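Local coordinates for cytochrome c552 (Thermochromatium tepidum, PDB 5ZE8), which binds five heme c groups and probably carries electrons at low potential in a purple sulfur photosynthetic bacterium, at residues 132-137 with 213-218; 325-330 with 393-398; 403-408 with 423-428. One frame throughout, in Å; residues are numbered along the deposited sequence.

Contact 1: residues 132-137 with 213-218; sequences TLKTYN and EANPRQ
The N-cap of helix 216-220 meets strand 133-136 here, at the classic beta bulge where K134 and T135 both face D154. The N-cap residue N215 uses its amide at both ends. N215 ND2 donates to K134 O at 2.9 Å, nearly straight at 161°. The bond lies in the carbonyl plane on a lone pair, and K134 O is almost in the amide plane of N215. N215 ND2 also bonds Q160 OE1. N215 OD1 takes the weak capping bond from Q218 N at 3.3 Å. Q218 starts toward the strand and slants across L133. Q218 CG is anti to the backbone N (chi1 176°) and lies 3.4 Å from L133 O; the bend at chi2 then turns the amide, with Q218 NE2 3.5 Å from L133 CB. Q218 OE1 is joined to Y136 N through a water. K134, fully extended, crosses E213 with K134 NZ 4.0 Å from E213 OE1. That is too long for a salt bridge, and a water links the two atoms. E213 is held more firmly by Q160 and R158. L133 also touches a heme. The amide bonds fix the rotation of N215, while the lysine-glutamate attraction is probably softened by the intervening water.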
loop_
_atom_site.group_PDB
_atom_site.type_symbol
_atom_site.label_atom_id
_atom_site.label_comp_id
_atom_site.label_asym_id
_atom_site.label_seq_id
_atom_site.Cartn_x
_atom_site.Cartn_y
_atom_site.Cartn_z
ATOM N N THR A 132 16.314 10.325 4.129
ATOM C CA THR A 132 17.453 10.119 5.094
ATOM C C THR A 132 17.755 8.615 5.294
ATOM O O THR A 132 18.590 8.278 6.129
ATOM C CB THR A 132 17.298 10.919 6.407
ATOM O OG1 THR A 132 16.096 10.619 7.050
ATOM C CG2 THR A 132 17.408 12.424 6.128
ATOM N N LEU A 133 17.015 7.720 4.635
ATOM C CA LEU A 133 17.313 6.265 4.704
ATOM C C LEU A 133 18.598 6.071 3.937
ATOM O O LEU A 133 18.702 6.466 2.797
ATOM C CB LEU A 133 16.212 5.496 4.024
ATOM C CG LEU A 133 14.818 5.618 4.637
ATOM C CD1 LEU A 133 13.852 4.850 3.746
ATOM C CD2 LEU A 133 14.741 5.251 6.104
ATOM N N LYS A 134 19.624 5.482 4.578
ATOM C CA LYS A 134 20.939 5.348 3.953
ATOM C C LYS A 134 21.295 3.934 3.488
ATOM O O LYS A 134 21.623 3.746 2.326
ATOM C CB LYS A 134 22.026 5.921 4.810
ATOM C CG LYS A 134 23.360 5.935 4.111
ATOM C CD LYS A 134 24.396 6.562 5.005
ATOM C CE LYS A 134 25.728 6.567 4.316
ATOM N NZ LYS A 134 26.689 7.113 5.312
ATOM N N THR A 135 21.150 2.964 4.377
ATOM C CA THR A 135 21.572 1.581 4.030
ATOM C C THR A 135 20.527 0.628 4.566
ATOM O O THR A 135 20.254 0.628 5.763
ATOM C CB THR A 135 22.913 1.273 4.666
ATOM O OG1 THR A 135 23.889 2.280 4.305
ATOM C CG2 THR A 135 23.404 -0.107 4.299
ATOM N N TYR A 136 19.979 -0.164 3.691
ATOM C CA TYR A 136 18.994 -1.148 4.086
ATOM C C TYR A 136 19.635 -2.429 4.627
ATOM O O TYR A 136 20.394 -3.089 3.925
ATOM C CB TYR A 136 18.120 -1.505 2.948
ATOM C CG TYR A 136 16.983 -2.494 3.244
ATOM C CD1 TYR A 136 16.161 -2.331 4.294
ATOM C CD2 TYR A 136 16.803 -3.631 2.459
ATOM C CE1 TYR A 136 15.139 -3.216 4.562
ATOM C CE2 TYR A 136 15.780 -4.537 2.725
ATOM C CZ TYR A 136 14.938 -4.311 3.805
ATOM O OH TYR A 136 13.964 -5.261 4.082
ATOM N N ASN A 137 19.338 -2.720 5.882
ATOM C CA ASN A 137 19.928 -3.897 6.640
ATOM C C ASN A 137 19.085 -5.162 6.590
ATOM O O ASN A 137 19.540 -6.186 7.078
ATOM C CB ASN A 137 20.253 -3.515 8.048
ATOM C CG ASN A 137 21.286 -2.417 8.085
ATOM O OD1 ASN A 137 22.280 -2.489 7.358
ATOM N ND2 ASN A 137 21.042 -1.399 8.877
ATOM N N GLU A 213 24.031 13.452 -0.357
ATOM C CA GLU A 213 24.981 12.437 -0.810
ATOM C C GLU A 213 24.338 11.617 -1.864
ATOM O O GLU A 213 23.114 11.334 -1.805
ATOM C CB GLU A 213 25.250 11.475 0.342
ATOM C CG GLU A 213 25.975 12.141 1.449
ATOM C CD GLU A 213 26.354 11.159 2.524
ATOM O OE1 GLU A 213 25.608 10.243 2.991
ATOM O OE2 GLU A 213 27.508 11.330 2.963
ATOM N N ALA A 214 25.081 11.165 -2.855
ATOM C CA ALA A 214 24.581 10.309 -3.874
ATOM C C ALA A 214 24.492 8.900 -3.283
ATOM O O ALA A 214 25.364 8.459 -2.511
ATOM C CB ALA A 214 25.522 10.279 -5.105
ATOM N N ASN A 215 23.398 8.205 -3.595
ATOM C CA ASN A 215 23.122 6.883 -3.063
ATOM C C ASN A 215 22.198 6.113 -4.044
ATOM O O ASN A 215 21.042 5.809 -3.725
ATOM C CB ASN A 215 22.629 6.991 -1.650
ATOM C CG ASN A 215 22.583 5.693 -0.888
ATOM O OD1 ASN A 215 22.795 4.618 -1.442
ATOM N ND2 ASN A 215 22.257 5.782 0.406
ATOM N N PRO A 216 22.702 5.771 -5.213
ATOM C CA PRO A 216 21.873 5.120 -6.221
ATOM C C PRO A 216 21.302 3.806 -5.778
ATOM O O PRO A 216 20.177 3.518 -6.195
ATOM C CB PRO A 216 22.810 4.958 -7.456
ATOM C CG PRO A 216 24.154 5.168 -6.949
ATOM C CD PRO A 216 24.061 6.065 -5.738
ATOM N N ARG A 217 22.061 3.002 -5.036
ATOM C CA ARG A 217 21.545 1.677 -4.650
ATOM C C ARG A 217 20.393 1.750 -3.691
ATOM O O ARG A 217 19.371 1.072 -3.888
ATOM C CB ARG A 217 22.685 0.752 -4.264
ATOM C CG ARG A 217 23.589 0.556 -5.523
ATOM C CD ARG A 217 23.996 -0.890 -5.830
ATOM N NE ARG A 217 23.017 -1.857 -5.327
ATOM C CZ ARG A 217 22.213 -2.647 -6.042
ATOM N NH1 ARG A 217 21.375 -3.456 -5.375
ATOM N NH2 ARG A 217 22.218 -2.655 -7.395
ATOM N N GLN A 218 20.406 2.712 -2.797
ATOM C CA GLN A 218 19.243 2.918 -1.937
ATOM C C GLN A 218 18.052 3.514 -2.662
ATOM O O GLN A 218 16.920 3.024 -2.518
ATOM C CB GLN A 218 19.612 3.860 -0.768
ATOM C CG GLN A 218 18.472 4.251 0.162
ATOM C CD GLN A 218 17.760 3.136 0.894
ATOM O OE1 GLN A 218 18.360 2.075 1.216
ATOM N NE2 GLN A 218 16.475 3.372 1.216
HETATM O O HOH W 1 25.705 9.686 5.881
HETATM O O HOH W 2 23.002 1.906 -0.250
HETATM O O HOH W 3 20.467 0.561 0.753
#

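Contact 2: residues 325-330 with 393-398; sequences LTAYDA and KGVALV
Y328 O is gripped by two backbone donors. A396 N donates to Y328 O at 2.8 Å and L397 N to the same Y328 O at 3.2 Å. The first donor lies in the carbonyl plane, and the second is tilted 22° from it. Two residues facing one make this a classic beta bulge. Y328 N returns a bond to L397 O at 2.8 Å, and next to the bulge A327 and V398 form a non-hydrogen-bonded pair. Y328 and L397 lie side by side and point the same way. Y328 CG is anti to the carbonyl carbon (chi1 -61°), and the ring edge carries CD1 to 4.1 Å from L397 CD2. L397 O also sits at that edge, near the ring plane. The other face of the sheet is apolar. A327 CB meets V395 CG1 at 3.9 Å. L325 and V398 cross obliquely, with L325 CD1 3.9 Å from V398 CG1. A396 CB comes within 3.6 Å of A330 N. D329 OD1 accepts from E333 N and bonds S331 OG. Strand 383-391 backs A327 and V398, with I390 touching both. V334 and L335 of strand 334-337 flank strand 320-328, and L397 leans on P434 of strand 426-434.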
loop_
_atom_site.group_PDB
_atom_site.type_symbol
_atom_site.label_atom_id
_atom_site.label_comp_id
_atom_site.label_asym_id
_atom_site.label_seq_id
_atom_site.Cartn_x
_atom_site.Cartn_y
_atom_site.Cartn_z
ATOM N N LEU A 325 -20.990 -11.849 -11.014
ATOM C CA LEU A 325 -21.353 -12.238 -12.352
ATOM C C LEU A 325 -22.863 -12.447 -12.367
ATOM O O LEU A 325 -23.414 -13.208 -11.576
ATOM C CB LEU A 325 -20.676 -13.515 -12.836
ATOM C CG LEU A 325 -20.807 -14.013 -14.270
ATOM C CD1 LEU A 325 -20.133 -12.955 -15.162
ATOM C CD2 LEU A 325 -20.165 -15.382 -14.448
ATOM N N THR A 326 -23.508 -11.754 -13.297
ATOM C CA THR A 326 -24.985 -11.654 -13.239
ATOM C C THR A 326 -25.511 -11.812 -14.663
ATOM O O THR A 326 -24.997 -11.242 -15.561
ATOM C CB THR A 326 -25.454 -10.331 -12.645
ATOM O OG1 THR A 326 -24.825 -10.028 -11.373
ATOM C CG2 THR A 326 -26.979 -10.292 -12.420
ATOM N N ALA A 327 -26.624 -12.556 -14.819
ATOM C CA ALA A 327 -27.283 -12.723 -16.113
ATOM C C ALA A 327 -28.648 -12.070 -16.032
ATOM O O ALA A 327 -29.352 -12.169 -15.013
ATOM C CB ALA A 327 -27.452 -14.154 -16.483
ATOM N N TYR A 328 -28.976 -11.312 -17.059
ATOM C CA TYR A 328 -30.225 -10.488 -17.061
ATOM C C TYR A 328 -31.096 -10.865 -18.284
ATOM O O TYR A 328 -30.532 -11.214 -19.329
ATOM C CB TYR A 328 -29.911 -8.996 -17.218
ATOM C CG TYR A 328 -29.052 -8.449 -16.097
ATOM C CD1 TYR A 328 -27.657 -8.510 -16.188
ATOM C CD2 TYR A 328 -29.609 -7.869 -14.962
ATOM C CE1 TYR A 328 -26.871 -7.997 -15.143
ATOM C CE2 TYR A 328 -28.824 -7.337 -13.938
ATOM C CZ TYR A 328 -27.467 -7.416 -14.066
ATOM O OH TYR A 328 -26.718 -6.863 -13.028
ATOM N N ASP A 329 -32.444 -10.706 -18.122
ATOM C CA ASP A 329 -33.304 -10.751 -19.232
ATOM C C ASP A 329 -33.259 -9.419 -19.985
ATOM O O ASP A 329 -32.625 -8.408 -19.569
ATOM C CB ASP A 329 -34.752 -11.229 -18.844
ATOM C CG ASP A 329 -35.575 -10.204 -18.126
ATOM O OD1 ASP A 329 -35.311 -8.992 -18.158
ATOM O OD2 ASP A 329 -36.611 -10.676 -17.526
ATOM N N ALA A 330 -34.014 -9.344 -21.121
ATOM C CA ALA A 330 -34.010 -8.142 -21.946
ATOM C C ALA A 330 -34.740 -6.954 -21.358
ATOM O O ALA A 330 -34.721 -5.850 -21.948
ATOM C CB ALA A 330 -34.556 -8.508 -23.346
ATOM N N LYS A 393 -32.257 -19.834 -20.488
ATOM C CA LYS A 393 -33.621 -19.313 -20.658
ATOM C C LYS A 393 -33.776 -17.831 -20.348
ATOM O O LYS A 393 -33.620 -17.397 -19.193
ATOM C CB LYS A 393 -34.591 -20.161 -19.787
ATOM C CG LYS A 393 -35.964 -19.518 -19.560
ATOM C CD LYS A 393 -37.013 -20.552 -19.156
ATOM C CE LYS A 393 -37.812 -20.970 -20.384
ATOM N NZ LYS A 393 -38.706 -22.142 -20.156
ATOM N N GLY A 394 -34.061 -17.045 -21.374
ATOM C CA GLY A 394 -34.329 -15.630 -21.282
ATOM C C GLY A 394 -33.151 -14.691 -21.161
ATOM O O GLY A 394 -33.314 -13.483 -21.101
ATOM N N VAL A 395 -31.968 -15.253 -21.123
ATOM C CA VAL A 395 -30.764 -14.400 -20.841
ATOM C C VAL A 395 -30.419 -13.613 -22.096
ATOM O O VAL A 395 -30.174 -14.238 -23.141
ATOM C CB VAL A 395 -29.545 -15.236 -20.398
ATOM C CG1 VAL A 395 -28.328 -14.339 -20.231
ATOM C CG2 VAL A 395 -29.843 -16.006 -19.102
ATOM N N ALA A 396 -30.414 -12.283 -21.955
ATOM C CA ALA A 396 -30.047 -11.331 -22.963
ATOM C C ALA A 396 -28.652 -10.723 -22.707
ATOM O O ALA A 396 -28.002 -10.286 -23.651
ATOM C CB ALA A 396 -31.129 -10.275 -23.074
ATOM N N LEU A 397 -28.184 -10.705 -21.444
ATOM C CA LEU A 397 -26.915 -10.019 -21.108
ATOM C C LEU A 397 -26.257 -10.789 -19.975
ATOM O O LEU A 397 -26.944 -11.130 -19.038
ATOM C CB LEU A 397 -27.239 -8.666 -20.581
ATOM C CG LEU A 397 -26.074 -7.808 -20.147
ATOM C CD1 LEU A 397 -25.137 -7.619 -21.363
ATOM C CD2 LEU A 397 -26.612 -6.481 -19.654
ATOM N N VAL A 398 -24.939 -10.989 -20.054
ATOM C CA VAL A 398 -24.147 -11.524 -18.917
ATOM C C VAL A 398 -23.140 -10.399 -18.608
ATOM O O VAL A 398 -22.489 -9.870 -19.520
ATOM C CB VAL A 398 -23.453 -12.819 -19.269
ATOM C CG1 VAL A 398 -22.637 -13.340 -18.140
ATOM C CG2 VAL A 398 -24.455 -13.939 -19.601
#

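Contact 3: residues 403-408 with 423-428; sequences YYNLLW and TAPVLI. With HEC (heme c), chain F.
Y404 has CG anti to its backbone N (chi1 175°), and Y403 has CG anti to its carbonyl carbon (chi1 -70°); the two rings leave opposite faces of an antiparallel strand pair. Here the end of strand 397-405 meets the start of strand 426-434. In the hydrogen-bonded pair, Y404 N to V426 O and V426 N to Y404 O are both 2.8 Å. The Y403 ring takes a CH-pi contact from L427 CD1, 4.0 Å from the centroid and offset toward the rim of one face. P425 CB reaches Y403 CD1 obliquely at 3.6 Å. Y403 OH bonds E401. An alanine at Y403 would remove the ring and is likely to leave L427 CD1 and P425 CB without their packing partner and E401 without the hydroxyl. I428 CG2 packs 3.8 Å from Y404 CB. N405 OD1 lies 3.3 Å from P425 CA and accepts a hydrogen bond from a water. Two other waters link L406 N to A424 O and L407 N to T423 O. The Y404 phenol points at a propionate of a heme that R319 NE also bonds. Y404 OH donates to heme O2A at 2.6 Å, with that oxygen near the ring plane.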
loop_
_atom_site.group_PDB
_atom_site.type_symbol
_atom_site.label_atom_id
_atom_site.label_comp_id
_atom_site.label_asym_id
_atom_site.label_seq_id
_atom_site.Cartn_x
_atom_site.Cartn_y
_atom_site.Cartn_z
ATOM N N TYR A 403 -14.817 -6.033 -7.881
ATOM C CA TYR A 403 -14.859 -5.024 -6.805
ATOM C C TYR A 403 -13.634 -5.163 -5.920
ATOM O O TYR A 403 -13.222 -6.260 -5.593
ATOM C CB TYR A 403 -16.075 -5.074 -5.901
ATOM C CG TYR A 403 -17.310 -4.611 -6.664
ATOM C CD1 TYR A 403 -17.659 -3.262 -6.711
ATOM C CD2 TYR A 403 -18.101 -5.586 -7.379
ATOM C CE1 TYR A 403 -18.768 -2.872 -7.411
ATOM C CE2 TYR A 403 -19.225 -5.171 -8.043
ATOM C CZ TYR A 403 -19.535 -3.842 -8.055
ATOM O OH TYR A 403 -20.651 -3.342 -8.730
ATOM N N TYR A 404 -13.012 -4.043 -5.634
ATOM C CA TYR A 404 -11.927 -3.946 -4.644
ATOM C C TYR A 404 -12.427 -3.315 -3.339
ATOM O O TYR A 404 -13.257 -2.391 -3.291
ATOM C CB TYR A 404 -10.816 -3.103 -5.218
ATOM C CG TYR A 404 -9.650 -2.805 -4.269
ATOM C CD1 TYR A 404 -9.720 -1.732 -3.434
ATOM C CD2 TYR A 404 -8.476 -3.603 -4.200
ATOM C CE1 TYR A 404 -8.673 -1.382 -2.561
ATOM C CE2 TYR A 404 -7.421 -3.287 -3.317
ATOM C CZ TYR A 404 -7.542 -2.178 -2.518
ATOM O OH TYR A 404 -6.510 -1.809 -1.690
ATOM N N ASN A 405 -11.849 -3.784 -2.236
ATOM C CA ASN A 405 -12.274 -3.292 -0.926
ATOM C C ASN A 405 -11.064 -3.118 -0.008
ATOM O O ASN A 405 -10.284 -4.070 0.146
ATOM C CB ASN A 405 -13.146 -4.335 -0.305
ATOM C CG ASN A 405 -14.363 -4.669 -1.157
ATOM O OD1 ASN A 405 -15.344 -3.979 -1.085
ATOM N ND2 ASN A 405 -14.204 -5.615 -2.072
ATOM N N LEU A 406 -10.907 -1.918 0.592
ATOM C CA LEU A 406 -9.867 -1.671 1.598
ATOM C C LEU A 406 -9.938 -2.550 2.843
ATOM O O LEU A 406 -8.919 -2.834 3.449
ATOM C CB LEU A 406 -9.910 -0.207 2.031
ATOM C CG LEU A 406 -9.461 0.790 0.941
ATOM C CD1 LEU A 406 -9.753 2.219 1.475
ATOM C CD2 LEU A 406 -7.994 0.726 0.586
ATOM N N LEU A 407 -11.155 -2.974 3.211
ATOM C CA LEU A 407 -11.398 -3.726 4.435
ATOM C C LEU A 407 -12.298 -4.906 4.231
ATOM O O LEU A 407 -13.138 -4.886 3.371
ATOM C CB LEU A 407 -12.043 -2.812 5.475
ATOM C CG LEU A 407 -11.256 -1.588 5.935
ATOM C CD1 LEU A 407 -12.161 -0.667 6.784
ATOM C CD2 LEU A 407 -10.061 -2.071 6.710
ATOM N N TRP A 408 -12.138 -5.933 5.038
ATOM C CA TRP A 408 -13.043 -7.058 5.038
ATOM C C TRP A 408 -14.463 -6.636 5.320
ATOM O O TRP A 408 -14.688 -5.707 6.059
ATOM C CB TRP A 408 -12.674 -8.034 6.174
ATOM C CG TRP A 408 -11.382 -8.829 6.020
ATOM C CD1 TRP A 408 -10.865 -9.328 4.889
ATOM C CD2 TRP A 408 -10.465 -9.170 7.072
ATOM N NE1 TRP A 408 -9.661 -9.983 5.125
ATOM C CE2 TRP A 408 -9.417 -9.936 6.475
ATOM C CE3 TRP A 408 -10.444 -8.913 8.466
ATOM C CZ2 TRP A 408 -8.342 -10.399 7.171
ATOM C CZ3 TRP A 408 -9.354 -9.387 9.160
ATOM C CH2 TRP A 408 -8.296 -10.078 8.497
ATOM N N THR A 423 -15.081 2.964 2.587
ATOM C CA THR A 423 -15.466 1.616 2.864
ATOM C C THR A 423 -16.322 0.912 1.773
ATOM O O THR A 423 -16.438 -0.323 1.796
ATOM C CB THR A 423 -16.162 1.473 4.182
ATOM O OG1 THR A 423 -17.415 2.135 4.154
ATOM C CG2 THR A 423 -15.303 2.030 5.306
ATOM N N ALA A 424 -16.895 1.705 0.883
ATOM C CA ALA A 424 -17.701 1.167 -0.226
ATOM C C ALA A 424 -16.843 0.321 -1.137
ATOM O O ALA A 424 -15.664 0.636 -1.371
ATOM C CB ALA A 424 -18.281 2.279 -1.024
ATOM N N PRO A 425 -17.405 -0.782 -1.634
ATOM C CA PRO A 425 -16.697 -1.471 -2.705
ATOM C C PRO A 425 -16.385 -0.548 -3.880
ATOM O O PRO A 425 -17.226 0.340 -4.208
ATOM C CB PRO A 425 -17.661 -2.555 -3.132
ATOM C CG PRO A 425 -18.590 -2.747 -2.000
ATOM C CD PRO A 425 -18.727 -1.393 -1.363
ATOM N N VAL A 426 -15.211 -0.727 -4.463
ATOM C CA VAL A 426 -14.732 0.005 -5.584
ATOM C C VAL A 426 -14.876 -0.847 -6.811
ATOM O O VAL A 426 -14.235 -1.862 -6.922
ATOM C CB VAL A 426 -13.237 0.483 -5.418
ATOM C CG1 VAL A 426 -12.840 1.301 -6.603
ATOM C CG2 VAL A 426 -13.043 1.264 -4.090
ATOM N N LEU A 427 -15.655 -0.373 -7.797
ATOM C CA LEU A 427 -15.758 -1.108 -9.072
ATOM C C LEU A 427 -14.512 -0.876 -9.880
ATOM O O LEU A 427 -14.233 0.268 -10.334
ATOM C CB LEU A 427 -17.029 -0.644 -9.880
ATOM C CG LEU A 427 -17.236 -1.335 -11.222
ATOM C CD1 LEU A 427 -17.460 -2.825 -11.011
ATOM C CD2 LEU A 427 -18.470 -0.744 -11.947
ATOM N N ILE A 428 -13.731 -1.910 -10.089
ATOM C CA ILE A 428 -12.449 -1.791 -10.768
ATOM C C ILE A 428 -12.366 -2.434 -12.167
ATOM O O ILE A 428 -11.375 -2.274 -12.843
ATOM C CB ILE A 428 -11.239 -2.237 -9.872
ATOM C CG1 ILE A 428 -11.250 -3.752 -9.525
ATOM C CG2 ILE A 428 -11.228 -1.399 -8.603
ATOM C CD1 ILE A 428 -9.894 -4.350 -9.031
HETATM FE FE HEC F . 2.976 -2.474 -6.346
HETATM C CHA HEC F . -0.224 -1.808 -5.651
HETATM C CHB HEC F . 3.861 -1.977 -3.079
HETATM C CHC HEC F . 6.217 -3.370 -7.049
HETATM C CHD HEC F . 2.238 -2.481 -9.692
HETATM N NA HEC F . 2.034 -2.007 -4.663
HETATM C C1A HEC F . 0.638 -1.821 -4.574
HETATM C C2A HEC F . 0.276 -1.520 -3.217
HETATM C C3A HEC F . 1.460 -1.551 -2.527
HETATM C C4A HEC F . 2.533 -1.853 -3.402
HETATM C CMA HEC F . 1.668 -1.348 -1.023
HETATM C CAA HEC F . -1.156 -1.311 -2.669
HETATM C CBA HEC F . -1.838 -2.641 -2.364
HETATM C CGA HEC F . -3.235 -2.531 -1.810
HETATM O O1A HEC F . -3.427 -2.282 -0.596
HETATM O O2A HEC F . -4.199 -2.684 -2.623
HETATM N NB HEC F . 4.720 -2.641 -5.302
HETATM C C1B HEC F . 4.840 -2.323 -3.977
HETATM C C2B HEC F . 6.183 -2.524 -3.560
HETATM C C3B HEC F . 6.923 -2.951 -4.659
HETATM C C4B HEC F . 5.928 -3.025 -5.752
HETATM C CMB HEC F . 6.749 -2.358 -2.143
HETATM C CAB HEC F . 8.312 -3.424 -4.805
HETATM C CBB HEC F . 8.675 -4.475 -3.949
HETATM N NC HEC F . 4.023 -2.859 -8.042
HETATM C C1C HEC F . 5.328 -3.239 -8.082
HETATM C C2C HEC F . 5.715 -3.271 -9.462
HETATM C C3C HEC F . 4.630 -2.986 -10.247
HETATM C C4C HEC F . 3.535 -2.772 -9.322
HETATM C CMC HEC F . 7.138 -3.516 -9.959
HETATM C CAC HEC F . 4.447 -2.910 -11.755
HETATM C CBC HEC F . 4.856 -4.029 -12.510
HETATM N ND HEC F . 1.356 -2.269 -7.397
HETATM C C1D HEC F . 1.215 -2.211 -8.779
HETATM C C2D HEC F . -0.166 -1.857 -9.175
HETATM C C3D HEC F . -0.899 -1.694 -8.059
HETATM C C4D HEC F . 0.109 -1.951 -6.987
HETATM C CMD HEC F . -0.642 -1.760 -10.576
HETATM C CAD HEC F . -2.340 -1.315 -7.889
HETATM C CBD HEC F . -3.119 -2.382 -7.157
HETATM C CGD HEC F . -3.557 -2.051 -5.739
HETATM O O1D HEC F . -3.547 -0.896 -5.321
HETATM O O2D HEC F . -3.928 -3.009 -5.076
HETATM O O HOH W 4 -16.527 -2.662 1.131
HETATM O O HOH W 5 -13.139 0.115 -0.043
HETATM O O HOH W 6 -13.603 -1.522 2.336
#

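How the contacts relate
Contacts 2 and 3 share strand 397-405 and belong to the same antiparallel sheet, yet their centres lie about 25 Å apart. Contact 1 is on the opposite side of the chain's centre, about 57 Å from contact 2 and about 36 Å from contact 3, centre to centre. All three are partly buried. Contact 3 is nearest the middle of the chain and contact 2 is farthest out. Contacts 1 and 3 each touch a heme, the first through an apolar leucine and the second through a tyrosine hydroxyl. Contact 2 has no such tie and rests on backbone bonds and apolar side chains. Contact 1 instead depends on side-chain amides and waters, and contact 3 combines backbone pairing with bridging waters.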